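Local coordinates for putative Glycerophosphoryl diester phosphodiesterase (Silicibacter pomeroyi, PDB 3L12), which is a putative member of the glycerophosphoryl diester phosphodiesterase family, a TIM-barrel protein that carries a magnesium ion, at residues G28-N33 against F38-A43; E131-C136 against P144-E149. One frame throughout, in Å; residues are numbered along the deposited sequence.

Contact 1. Residues G28-N33 against F38-A43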
loop_
_atom_site.group_PDB
_atom_site.type_symbol
_atom_site.label_atom_id
_atom_site.label_comp_id
_atom_site.label_asym_id
_atom_site.label_seq_id
_atom_site.Cartn_x
_atom_site.Cartn_y
_atom_site.Cartn_z
ATOM N N GLY A 28 -5.742 3.807 5.228
ATOM C CA GLY A 28 -5.249 4.870 4.333
ATOM C C GLY A 28 -4.708 4.442 2.982
ATOM O O GLY A 28 -4.585 5.283 2.099
ATOM N N VAL A 29 -4.381 3.148 2.799
ATOM C CA VAL A 29 -3.749 2.586 1.622
ATOM C C VAL A 29 -4.644 1.592 0.801
ATOM O O VAL A 29 -4.639 1.596 -0.410
ATOM C CB VAL A 29 -2.393 1.874 1.989
ATOM C CG1 VAL A 29 -1.636 1.459 0.696
ATOM C CG2 VAL A 29 -1.549 2.807 2.939
HETATM N N MSE A 30 -5.379 0.746 1.511
HETATM C CA MSE A 30 -6.191 -0.277 0.980
HETATM C C MSE A 30 -7.565 -0.282 1.624
HETATM O O MSE A 30 -7.713 0.152 2.717
HETATM C CB MSE A 30 -5.561 -1.651 1.249
HETATM C CG MSE A 30 -4.328 -1.840 0.385
HETATM SE SE MSE A 30 -4.534 -2.114 -1.494
HETATM C CE MSE A 30 -4.986 -4.008 -1.427
ATOM N N PRO A 31 -8.592 -0.721 0.878
ATOM C CA PRO A 31 -9.941 -0.832 1.466
ATOM C C PRO A 31 -9.888 -1.501 2.822
ATOM O O PRO A 31 -9.282 -2.583 2.986
ATOM C CB PRO A 31 -10.724 -1.670 0.429
ATOM C CG PRO A 31 -9.745 -2.151 -0.465
ATOM C CD PRO A 31 -8.575 -1.220 -0.508
ATOM N N GLU A 32 -10.586 -0.911 3.746
ATOM C CA GLU A 32 -10.513 -1.364 5.117
ATOM C C GLU A 32 -11.138 -2.722 5.343
ATOM O O GLU A 32 -12.059 -3.115 4.664
ATOM C CB GLU A 32 -11.220 -0.353 5.996
ATOM C CG GLU A 32 -12.773 -0.305 5.801
ATOM C CD GLU A 32 -13.389 0.842 6.531
ATOM O OE1 GLU A 32 -13.204 1.991 6.038
ATOM O OE2 GLU A 32 -14.025 0.606 7.561
ATOM N N ASN A 33 -10.652 -3.432 6.352
ATOM C CA ASN A 33 -11.232 -4.709 6.744
ATOM C C ASN A 33 -11.403 -5.718 5.581
ATOM O O ASN A 33 -12.387 -6.530 5.521
ATOM C CB ASN A 33 -12.516 -4.465 7.535
ATOM C CG ASN A 33 -12.255 -4.047 8.953
ATOM O OD1 ASN A 33 -11.285 -4.505 9.569
ATOM N ND2 ASN A 33 -13.165 -3.236 9.532
ATOM N N PHE A 38 -5.349 -6.640 4.494
ATOM C CA PHE A 38 -4.573 -7.279 5.561
ATOM C C PHE A 38 -3.277 -7.853 5.034
ATOM O O PHE A 38 -2.246 -7.699 5.666
ATOM C CB PHE A 38 -5.391 -8.327 6.346
ATOM C CG PHE A 38 -6.534 -7.756 7.133
ATOM C CD1 PHE A 38 -6.310 -6.814 8.134
ATOM C CD2 PHE A 38 -7.860 -8.114 6.864
ATOM C CE1 PHE A 38 -7.372 -6.287 8.876
ATOM C CE2 PHE A 38 -8.908 -7.562 7.584
ATOM C CZ PHE A 38 -8.661 -6.666 8.604
ATOM N N ALA A 39 -3.319 -8.457 3.854
ATOM C CA ALA A 39 -2.112 -8.989 3.261
ATOM C C ALA A 39 -1.135 -7.893 2.935
ATOM O O ALA A 39 0.080 -8.054 3.122
ATOM C CB ALA A 39 -2.437 -9.777 2.002
ATOM N N PHE A 40 -1.635 -6.769 2.409
ATOM C CA PHE A 40 -0.769 -5.641 2.143
ATOM C C PHE A 40 -0.066 -5.185 3.466
ATOM O O PHE A 40 1.163 -4.963 3.511
ATOM C CB PHE A 40 -1.540 -4.424 1.604
ATOM C CG PHE A 40 -0.782 -3.128 1.850
ATOM C CD1 PHE A 40 0.392 -2.904 1.137
ATOM C CD2 PHE A 40 -1.147 -2.220 2.859
ATOM C CE1 PHE A 40 1.168 -1.771 1.363
ATOM C CE2 PHE A 40 -0.362 -1.109 3.083
ATOM C CZ PHE A 40 0.790 -0.891 2.331
ATOM N N THR A 41 -0.855 -5.077 4.527
ATOM C CA THR A 41 -0.371 -4.588 5.830
ATOM C C THR A 41 0.754 -5.443 6.311
ATOM O O THR A 41 1.819 -4.921 6.769
ATOM C CB THR A 41 -1.531 -4.497 6.845
ATOM O OG1 THR A 41 -2.508 -3.582 6.310
ATOM C CG2 THR A 41 -1.083 -3.935 8.197
ATOM N N LEU A 42 0.588 -6.757 6.192
ATOM C CA LEU A 42 1.648 -7.667 6.601
ATOM C C LEU A 42 2.894 -7.613 5.694
ATOM O O LEU A 42 4.044 -7.752 6.172
ATOM C CB LEU A 42 1.135 -9.091 6.705
ATOM C CG LEU A 42 -0.014 -9.239 7.693
ATOM C CD1 LEU A 42 -0.547 -10.662 7.587
ATOM C CD2 LEU A 42 0.433 -8.987 9.120
ATOM N N ALA A 43 2.686 -7.380 4.418
ATOM C CA ALA A 43 3.777 -7.201 3.472
ATOM C C ALA A 43 4.516 -5.883 3.686
ATOM O O ALA A 43 5.680 -5.737 3.319
ATOM C CB ALA A 43 3.281 -7.301 2.005
#
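Apolar packing joins Val29 and Met30 to the ring of Phe40. Val29 CG1 lies over one face of that ring in a CH-pi contact, 4.1 Å from the centroid of the Phe40 ring and 28° off its normal. The nearest ring atom is CE2, with Val29 CG1 to Phe40 CE2 at 3.7 Å. Placing CG1 anti to the backbone N (chi1 -172°) is what presents this methyl to the face. Met30, a selenomethionine, approaches obliquely, and its CG carries the contact, 4.0 Å from Phe40 CB.

The second group is polar against aromatic. Asn33 OD1 comes to the rim of the Phe38 ring, close to the level of the ring, 3.5 Å from Phe38 CZ; the amide is tilted 41° against the ring. The amide nitrogen, ND2, is hydrogen-bonded to Asp52, a magnesium ligand, so Asn33 belongs to the second shell of the metal.

Val29, Met30 and Phe40 also pack on the second subunit, where Phe40 meets Phe40 of the other chain with ring planes at about 55°. The arrangement is that of a beta-alpha connection in a TIM barrel: the loop after strand 19-23 folds back on helix 35-43, here at a subunit interface.

Contact 2. Residues E131-C136 against P144-E149. With MG (magnesium ion), chain C.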
loop_
_atom_site.group_PDB
_atom_site.type_symbol
_atom_site.label_atom_id
_atom_site.label_comp_id
_atom_site.label_asym_id
_atom_site.label_seq_id
_atom_site.Cartn_x
_atom_site.Cartn_y
_atom_site.Cartn_z
ATOM N N GLU A 131 -12.056 -16.539 7.706
ATOM C CA GLU A 131 -11.193 -16.308 6.554
ATOM C C GLU A 131 -9.999 -15.474 6.906
ATOM O O GLU A 131 -8.911 -15.721 6.423
ATOM C CB GLU A 131 -11.970 -15.649 5.406
ATOM C CG GLU A 131 -12.976 -16.593 4.814
ATOM C CD GLU A 131 -13.969 -15.971 3.866
ATOM O OE1 GLU A 131 -14.300 -14.773 3.961
ATOM O OE2 GLU A 131 -14.485 -16.744 3.004
ATOM N N LEU A 132 -10.203 -14.440 7.701
ATOM C CA LEU A 132 -9.094 -13.640 8.146
ATOM C C LEU A 132 -8.167 -14.469 9.029
ATOM O O LEU A 132 -6.945 -14.382 8.918
ATOM C CB LEU A 132 -9.596 -12.393 8.861
ATOM C CG LEU A 132 -8.481 -11.588 9.507
ATOM C CD1 LEU A 132 -7.413 -11.065 8.461
ATOM C CD2 LEU A 132 -9.090 -10.461 10.276
ATOM N N LEU A 133 -8.724 -15.291 9.915
ATOM C CA LEU A 133 -7.852 -16.059 10.803
ATOM C C LEU A 133 -7.069 -17.113 10.025
ATOM O O LEU A 133 -5.918 -17.359 10.356
ATOM C CB LEU A 133 -8.635 -16.675 11.950
ATOM C CG LEU A 133 -9.303 -15.650 12.878
ATOM C CD1 LEU A 133 -10.123 -16.411 13.916
ATOM C CD2 LEU A 133 -8.361 -14.590 13.602
ATOM N N ASP A 134 -7.677 -17.721 9.011
ATOM C CA ASP A 134 -6.986 -18.666 8.121
ATOM C C ASP A 134 -5.781 -17.981 7.419
ATOM O O ASP A 134 -4.625 -18.511 7.381
ATOM C CB ASP A 134 -7.980 -19.204 7.095
ATOM C CG ASP A 134 -7.487 -20.446 6.358
ATOM O OD1 ASP A 134 -6.572 -21.151 6.827
ATOM O OD2 ASP A 134 -8.082 -20.760 5.328
ATOM N N LEU A 135 -6.036 -16.797 6.883
ATOM C CA LEU A 135 -4.994 -16.006 6.260
ATOM C C LEU A 135 -3.856 -15.737 7.251
ATOM O O LEU A 135 -2.689 -15.967 6.933
ATOM C CB LEU A 135 -5.556 -14.676 5.762
ATOM C CG LEU A 135 -4.580 -13.632 5.208
ATOM C CD1 LEU A 135 -3.971 -14.176 3.928
ATOM C CD2 LEU A 135 -5.256 -12.297 4.928
ATOM N N CYS A 136 -4.188 -15.287 8.445
ATOM C CA CYS A 136 -3.162 -14.932 9.449
ATOM C C CYS A 136 -2.362 -16.169 9.895
ATOM O O CYS A 136 -1.137 -16.120 9.976
ATOM C CB CYS A 136 -3.762 -14.238 10.677
ATOM S SG CYS A 136 -4.379 -12.616 10.398
ATOM N N PRO A 144 0.550 -12.243 12.666
ATOM C CA PRO A 144 0.484 -11.034 13.469
ATOM C C PRO A 144 -0.260 -11.173 14.782
ATOM O O PRO A 144 -1.041 -12.124 14.979
ATOM C CB PRO A 144 -0.320 -10.088 12.591
ATOM C CG PRO A 144 -1.121 -10.973 11.755
ATOM C CD PRO A 144 -0.363 -12.216 11.506
ATOM N N TYR A 145 -0.041 -10.208 15.658
ATOM C CA TYR A 145 -0.818 -10.079 16.868
ATOM C C TYR A 145 -2.137 -9.471 16.393
ATOM O O TYR A 145 -2.157 -8.636 15.464
ATOM C CB TYR A 145 -0.073 -9.196 17.889
ATOM C CG TYR A 145 1.111 -9.946 18.393
ATOM C CD1 TYR A 145 2.314 -9.966 17.700
ATOM C CD2 TYR A 145 0.998 -10.719 19.518
ATOM C CE1 TYR A 145 3.379 -10.765 18.152
ATOM C CE2 TYR A 145 2.061 -11.467 19.974
ATOM C CZ TYR A 145 3.235 -11.481 19.286
ATOM O OH TYR A 145 4.251 -12.265 19.789
ATOM N N LEU A 146 -3.232 -9.860 17.035
ATOM C CA LEU A 146 -4.566 -9.416 16.638
ATOM C C LEU A 146 -5.301 -8.695 17.772
ATOM O O LEU A 146 -5.485 -9.234 18.870
ATOM C CB LEU A 146 -5.387 -10.644 16.241
ATOM C CG LEU A 146 -4.807 -11.609 15.204
ATOM C CD1 LEU A 146 -5.782 -12.766 15.018
ATOM C CD2 LEU A 146 -4.542 -10.969 13.888
ATOM N N LEU A 147 -5.718 -7.474 17.498
ATOM C CA LEU A 147 -6.528 -6.682 18.386
ATOM C C LEU A 147 -7.925 -6.804 17.752
ATOM O O LEU A 147 -8.280 -6.099 16.808
ATOM C CB LEU A 147 -5.977 -5.266 18.372
ATOM C CG LEU A 147 -6.299 -4.316 19.465
ATOM C CD1 LEU A 147 -5.907 -4.886 20.898
ATOM C CD2 LEU A 147 -5.598 -3.001 19.200
ATOM N N LEU A 148 -8.690 -7.765 18.266
ATOM C CA LEU A 148 -9.985 -8.147 17.706
ATOM C C LEU A 148 -11.073 -7.356 18.408
ATOM O O LEU A 148 -11.422 -7.588 19.581
ATOM C CB LEU A 148 -10.135 -9.658 17.847
ATOM C CG LEU A 148 -11.314 -10.332 17.189
ATOM C CD1 LEU A 148 -11.028 -11.826 17.173
ATOM C CD2 LEU A 148 -12.685 -9.999 17.840
ATOM N N GLU A 149 -11.585 -6.363 17.690
ATOM C CA GLU A 149 -12.608 -5.462 18.264
ATOM C C GLU A 149 -13.987 -6.120 18.106
ATOM O O GLU A 149 -14.504 -6.245 16.981
ATOM C CB GLU A 149 -12.605 -4.067 17.649
ATOM C CG GLU A 149 -13.485 -3.126 18.466
ATOM C CD GLU A 149 -13.674 -1.724 17.937
ATOM O OE1 GLU A 149 -12.847 -1.219 17.177
ATOM O OE2 GLU A 149 -14.690 -1.084 18.386
HETATM MG MG MG C . -12.140 -0.879 15.378
HETATM O O HOH W 1 -13.694 0.526 14.970
HETATM O O HOH W 2 -11.485 -0.674 13.416
#
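In the TIM-barrel fold, helix 129-137 belongs to the outer layer and packs on the outside of strand 145-150, one of the strands of the barrel wall, whose far end supplies a magnesium ligand. Cys136 and Leu146 meet between them through sulfur and methyl: Cys136 SG is 3.9 Å from Leu146 CD2. The same sulfur is also 3.9 Å from Pro144 CG, so it touches both Leu146 and Pro144, the residue just ahead of the strand. With SG anti to the carbonyl carbon (chi1 -69°), the thiol reaches both partners, while Cys136 CB lies 4.0 Å from Pro144 CD.

Leu146 splits its two methyls between neighbours one helical turn apart. Its CD2 goes to the cysteine, whereas CD1 meets Leu133 CD2 at 3.5 Å, closer than two methyl carbons normally pack, so the fit here is tight. These two leucines approach obliquely. No hydrogen bond joins the segments, and all four touching residues are buried, so the interface between them is apolar packing.

Glu149 takes no part in the helix packing and lies further along the strand. CG is anti to the backbone N (chi1 -169°) and the chain stays extended beyond it, carrying Glu149 OE1 to 2.0 Å from the magnesium ion. Two waters bind the metal at 2.1 Å each, and Glu50 and Asp52 of strand 48-55 also coordinate it. Helix-on-strand packing outside and a carboxylate-ligated metal at the strand's C-terminal end are the layout of a TIM-barrel metal site.

How the contacts relate
The two contacts are consecutive along the chain, and their centres lie 13 Å apart. They share a packed boundary: Phe38 CD2 of contact 1 is 3.4 Å from Leu132 CD1 of contact 2, and Leu42 CD2 is 3.6 Å from Pro144 CG. Helix 35-43 therefore rests against helix 129-137 and against Pro144, just ahead of strand 145-150, while strands 48-55 and 145-150 pair in parallel. Both contacts lead to the magnesium ion by different routes. Contact 2 reaches its first shell directly; contact 1 stays in the second shell, with the side chain of Asn33 about 6 Å from the ion. Contact 1 alone touches the second subunit.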